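Local atomic coordinates of regulator of nonsense transcripts 2 (Homo sapiens, PDB entry 4CEK), a protein that acts as a factor of nonsense-mediated mRNA decay, here represented by the second of its three MIF4G domains. Residues I208-K213 against S246-E251; I22-F27 against K136-F141. All coordinates share one frame; numbering follows the deposited sequence.

Both contacts belong to an all-helical MIF4G domain, the second of three in UPF2, and neither shares a helix with the other. Contact 2 comes first along the chain: it lays the loop that follows helix 13-19 against helix 131-144. Contact 1 opens only after contact 2 has closed, and joins the N-terminal ends of helices 210-225 and 247-266. Their centres are about 36 Å apart, on opposite sides of the chain's centre, and their nearest atoms stay about 23 Å from each other. Contact 1 joins, near the surface, two helices with helix 231-243 between them in sequence, whereas contact 2 sets the loop 22-27 against a helix more than a hundred residues farther on.

Contact 1: I208-K213 against S246-E251; sequences INIETK and SHHHIE
In the helical-repeat solenoid of the MIF4G domain, the first turns of helices 210-225 and 247-266 lie side by side, with Ile210 and His248 nearest across the gap. Asn209 and Ser246 occupy the two N-cap positions, so the contact is made where both helices begin. One polar bond joins them. Lys213, its chain extended beyond CG, comes to the edge of His248, the two side chains crossing at about a right angle, and its NZ donates to His248 ND1 over 3.0 Å. The ammonium lies only 6° out of the ring plane, so ND1 is met edge-on and acts as the acceptor, consistent with the ring's proton sitting on NE2. At the same rim, Ile208 O comes to 3.7 Å from His248 CE1. The apolar part is a CH-pi contact: Ile210 has CG1 anti to its backbone N and, with the bend at chi2 (58°), this brings CD1 over one face of the imidazole, 4.0 Å from the ring centroid and 17° off its normal. His248 is therefore held at its edge by Lys213 and over a face by Ile210, which probably limits rotation of the ring. Glu251, one turn on, extends the apolar contact with its aliphatic base, while its carboxylate turns to helix 292-305, where OE2 is hydrogen-bonded to Tyr294 OH. Its other oxygen, OE1, lies 3.7 Å from Ile210 CG1.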
# COMPACT_ATOMS: atom_id res chain seq x y z
N ILE A 208 -17.69 -2.30 8.81
CA ILE A 208 -16.58 -1.34 8.84
C ILE A 208 -16.51 -0.52 7.51
O ILE A 208 -16.50 -1.08 6.41
CB ILE A 208 -15.23 -2.03 9.25
CG1 ILE A 208 -14.16 -1.00 9.65
CG2 ILE A 208 -14.71 -2.96 8.17
CD1 ILE A 208 -13.23 -1.49 10.75
N ASN A 209 -16.50 0.81 7.65
CA ASN A 209 -16.60 1.77 6.53
C ASN A 209 -15.76 1.44 5.30
O ASN A 209 -14.57 1.16 5.43
CB ASN A 209 -16.25 3.19 7.02
CG ASN A 209 -14.91 3.27 7.77
OD1 ASN A 209 -14.12 2.31 7.78
ND2 ASN A 209 -14.66 4.41 8.42
N ILE A 210 -16.37 1.51 4.12
CA ILE A 210 -15.67 1.19 2.85
C ILE A 210 -14.40 2.04 2.66
O ILE A 210 -13.45 1.60 2.02
CB ILE A 210 -16.59 1.30 1.60
CG1 ILE A 210 -15.93 0.66 0.35
CG2 ILE A 210 -16.92 2.75 1.29
CD1 ILE A 210 -15.57 -0.81 0.48
N GLU A 211 -14.38 3.23 3.25
CA GLU A 211 -13.26 4.15 3.09
C GLU A 211 -11.94 3.70 3.72
O GLU A 211 -10.87 3.98 3.16
CB GLU A 211 -13.64 5.52 3.65
CG GLU A 211 -12.77 6.64 3.13
CD GLU A 211 -13.42 7.99 3.28
OE1 GLU A 211 -14.66 8.07 3.08
OE2 GLU A 211 -12.69 8.96 3.58
N THR A 212 -12.00 3.05 4.89
CA THR A 212 -10.81 2.41 5.50
C THR A 212 -10.33 1.24 4.66
O THR A 212 -9.15 1.08 4.43
CB THR A 212 -11.09 1.84 6.90
OG1 THR A 212 -11.64 2.86 7.74
CG2 THR A 212 -9.81 1.28 7.52
N LYS A 213 -11.26 0.42 4.21
CA LYS A 213 -10.93 -0.74 3.40
C LYS A 213 -10.15 -0.29 2.15
O LYS A 213 -9.13 -0.90 1.75
CB LYS A 213 -12.22 -1.47 3.02
CG LYS A 213 -13.08 -1.86 4.23
CD LYS A 213 -14.39 -2.55 3.83
CE LYS A 213 -14.93 -3.48 4.91
NZ LYS A 213 -15.83 -4.55 4.36
N SER A 246 -19.39 -9.52 -3.88
CA SER A 246 -20.46 -8.85 -3.20
C SER A 246 -20.14 -7.37 -3.13
O SER A 246 -19.11 -6.94 -3.60
CB SER A 246 -20.48 -9.38 -1.77
OG SER A 246 -19.41 -8.77 -1.05
N HIS A 247 -20.99 -6.59 -2.47
CA HIS A 247 -20.86 -5.16 -2.55
C HIS A 247 -19.54 -4.60 -2.09
O HIS A 247 -18.91 -3.86 -2.85
CB HIS A 247 -22.04 -4.47 -1.86
CG HIS A 247 -23.32 -4.49 -2.68
ND1 HIS A 247 -23.52 -5.37 -3.71
CD2 HIS A 247 -24.50 -3.74 -2.57
CE1 HIS A 247 -24.75 -5.17 -4.23
NE2 HIS A 247 -25.35 -4.17 -3.53
N HIS A 248 -19.08 -4.91 -0.88
CA HIS A 248 -17.81 -4.34 -0.42
C HIS A 248 -16.63 -4.92 -1.18
O HIS A 248 -15.70 -4.21 -1.50
CB HIS A 248 -17.65 -4.41 1.11
CG HIS A 248 -18.28 -3.22 1.85
ND1 HIS A 248 -17.99 -2.91 3.14
CD2 HIS A 248 -19.20 -2.24 1.42
CE1 HIS A 248 -18.70 -1.82 3.52
NE2 HIS A 248 -19.43 -1.41 2.47
N HIS A 249 -16.69 -6.17 -1.59
CA HIS A 249 -15.59 -6.78 -2.30
C HIS A 249 -15.39 -6.27 -3.70
O HIS A 249 -14.24 -6.30 -4.21
CB HIS A 249 -15.74 -8.29 -2.34
CG HIS A 249 -15.73 -8.93 -0.99
ND1 HIS A 249 -15.89 -10.26 -0.81
CD2 HIS A 249 -15.58 -8.37 0.29
CE1 HIS A 249 -15.86 -10.54 0.51
NE2 HIS A 249 -15.66 -9.38 1.18
N ILE A 250 -16.48 -5.85 -4.34
CA ILE A 250 -16.47 -5.29 -5.69
C ILE A 250 -15.76 -3.95 -5.61
O ILE A 250 -14.90 -3.70 -6.45
CB ILE A 250 -17.90 -5.08 -6.29
CG1 ILE A 250 -18.60 -6.41 -6.65
CG2 ILE A 250 -17.83 -4.28 -7.57
CD1 ILE A 250 -20.12 -6.29 -6.76
N GLU A 251 -16.07 -3.12 -4.61
CA GLU A 251 -15.40 -1.81 -4.52
C GLU A 251 -13.91 -1.92 -4.20
O GLU A 251 -13.08 -1.26 -4.83
CB GLU A 251 -16.03 -0.88 -3.52
CG GLU A 251 -17.54 -0.90 -3.51
CD GLU A 251 -18.12 0.30 -2.78
OE1 GLU A 251 -17.55 1.43 -2.94
OE2 GLU A 251 -19.15 0.09 -2.06

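Contact 2: I22-F27 against K136-F141; sequences IDLKAF and KAAMDF
Met139 is the ridge of this contact, projecting from the side of helix 131-144 and running past the loop 22-27. Three apolar groups of the loop close around it: Leu24 and Phe27 at its base, Ile22 at its tip. With CG anti to the carbonyl carbon (chi1 -77°), the chain leaves the helix extended through SD, then bends at chi3 (-66°) to carry CE toward Ile22. Leu24 CD2 rests against Met139 CG at 3.8 Å, the two side chains crossing obliquely. Phe27 meets the same methylene with its ring edge, CE2 lying 3.9 Å from Met139 CG, although this ring is poorly ordered. Farther out, Ile22 CD1 rests 4.2 Å from Met139 CE, a looser contact at the exposed end of the row. Helix 131-144 belongs to the MIF4G helical solenoid, and the loop, which follows helix 13-19, packs against its side. An Asx turn, in which Lys25 N donates to Asp23 OD1 over 3.2 Å, shapes the loop ahead of Ala26. Leu24 forms the deeper bump. Its second branch enters the hollow beside the small Ala138, with Leu24 CD1 4.3 Å from Ala138 CB and 4.1 Å from Ala138 O. Thr178 of helix 169-179 touches both Leu24 and Ala138, so the isobutyl group is wedged between two helices. The loop's turn is held by Phe27 N, which donates to Leu24 O over 2.9 Å.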
# COMPACT_ATOMS: atom_id res chain seq x y z
N ILE A 22 16.79 6.20 -4.92
CA ILE A 22 18.12 6.52 -4.44
C ILE A 22 18.76 5.23 -3.94
O ILE A 22 18.13 4.45 -3.22
CB ILE A 22 18.12 7.60 -3.35
CG1 ILE A 22 17.78 8.96 -3.95
CG2 ILE A 22 19.50 7.69 -2.70
CD1 ILE A 22 18.58 10.10 -3.35
N ASP A 23 20.00 5.00 -4.37
CA ASP A 23 20.79 3.84 -3.97
C ASP A 23 21.41 4.11 -2.59
O ASP A 23 22.50 4.66 -2.48
CB ASP A 23 21.87 3.57 -5.02
CG ASP A 23 22.69 2.34 -4.71
OD1 ASP A 23 22.35 1.57 -3.79
OD2 ASP A 23 23.71 2.15 -5.41
N LEU A 24 20.69 3.75 -1.54
CA LEU A 24 21.20 3.93 -0.21
C LEU A 24 22.32 2.96 0.12
O LEU A 24 23.07 3.24 1.04
CB LEU A 24 20.12 3.78 0.84
CG LEU A 24 18.94 4.74 0.80
CD1 LEU A 24 18.20 4.52 2.10
CD2 LEU A 24 19.33 6.19 0.64
N LYS A 25 22.46 1.83 -0.58
CA LYS A 25 23.43 0.81 -0.14
C LYS A 25 24.87 1.32 -0.24
O LYS A 25 25.77 0.76 0.39
CB LYS A 25 23.26 -0.54 -0.85
CG LYS A 25 23.43 -1.73 0.11
CD LYS A 25 23.92 -3.02 -0.54
CE LYS A 25 24.30 -4.05 0.53
NZ LYS A 25 25.22 -5.12 0.02
N ALA A 26 25.08 2.39 -1.00
CA ALA A 26 26.37 3.08 -1.01
C ALA A 26 26.85 3.53 0.40
O ALA A 26 28.05 3.73 0.60
CB ALA A 26 26.31 4.25 -1.99
N PHE A 27 25.92 3.69 1.37
CA PHE A 27 26.24 4.25 2.71
C PHE A 27 26.89 3.29 3.72
O PHE A 27 27.01 2.09 3.46
CB PHE A 27 24.97 4.82 3.39
CG PHE A 27 24.56 6.18 2.91
CD1 PHE A 27 25.50 7.17 2.64
CD2 PHE A 27 23.21 6.50 2.77
CE1 PHE A 27 25.10 8.43 2.21
CE2 PHE A 27 22.81 7.75 2.35
CZ PHE A 27 23.76 8.72 2.06
N LYS A 136 14.84 12.30 1.10
CA LYS A 136 15.61 12.88 2.22
C LYS A 136 15.31 12.17 3.53
O LYS A 136 16.22 11.86 4.32
CB LYS A 136 15.33 14.38 2.38
CG LYS A 136 16.21 15.26 1.49
CD LYS A 136 15.72 16.71 1.44
CE LYS A 136 16.54 17.55 0.45
NZ LYS A 136 15.68 18.37 -0.46
N ALA A 137 14.02 11.92 3.77
CA ALA A 137 13.57 11.23 4.97
C ALA A 137 14.23 9.85 5.10
O ALA A 137 14.62 9.43 6.20
CB ALA A 137 12.05 11.12 4.97
N ALA A 138 14.34 9.16 3.97
CA ALA A 138 15.02 7.89 3.91
C ALA A 138 16.51 8.01 4.26
O ALA A 138 17.05 7.16 4.97
CB ALA A 138 14.86 7.27 2.52
N MET A 139 17.19 9.04 3.76
CA MET A 139 18.63 9.20 4.06
C MET A 139 18.80 9.52 5.54
O MET A 139 19.63 8.93 6.23
CB MET A 139 19.26 10.26 3.17
CG MET A 139 19.53 9.77 1.75
SD MET A 139 20.12 10.98 0.52
CE MET A 139 18.73 12.08 0.34
N ASP A 140 17.95 10.41 6.04
CA ASP A 140 17.98 10.81 7.44
C ASP A 140 17.78 9.60 8.37
O ASP A 140 18.50 9.43 9.35
CB ASP A 140 16.90 11.89 7.69
CG ASP A 140 16.92 12.44 9.10
OD1 ASP A 140 17.94 12.24 9.81
OD2 ASP A 140 15.92 13.10 9.50
N PHE A 141 16.79 8.77 8.07
CA PHE A 141 16.49 7.61 8.91
C PHE A 141 17.63 6.59 8.85
O PHE A 141 18.07 6.06 9.86
CB PHE A 141 15.18 6.94 8.45
CG PHE A 141 14.74 5.86 9.35
CD1 PHE A 141 15.21 4.59 9.18
CD2 PHE A 141 13.93 6.13 10.44
CE1 PHE A 141 14.86 3.56 10.05
CE2 PHE A 141 13.57 5.12 11.33
CZ PHE A 141 14.04 3.82 11.12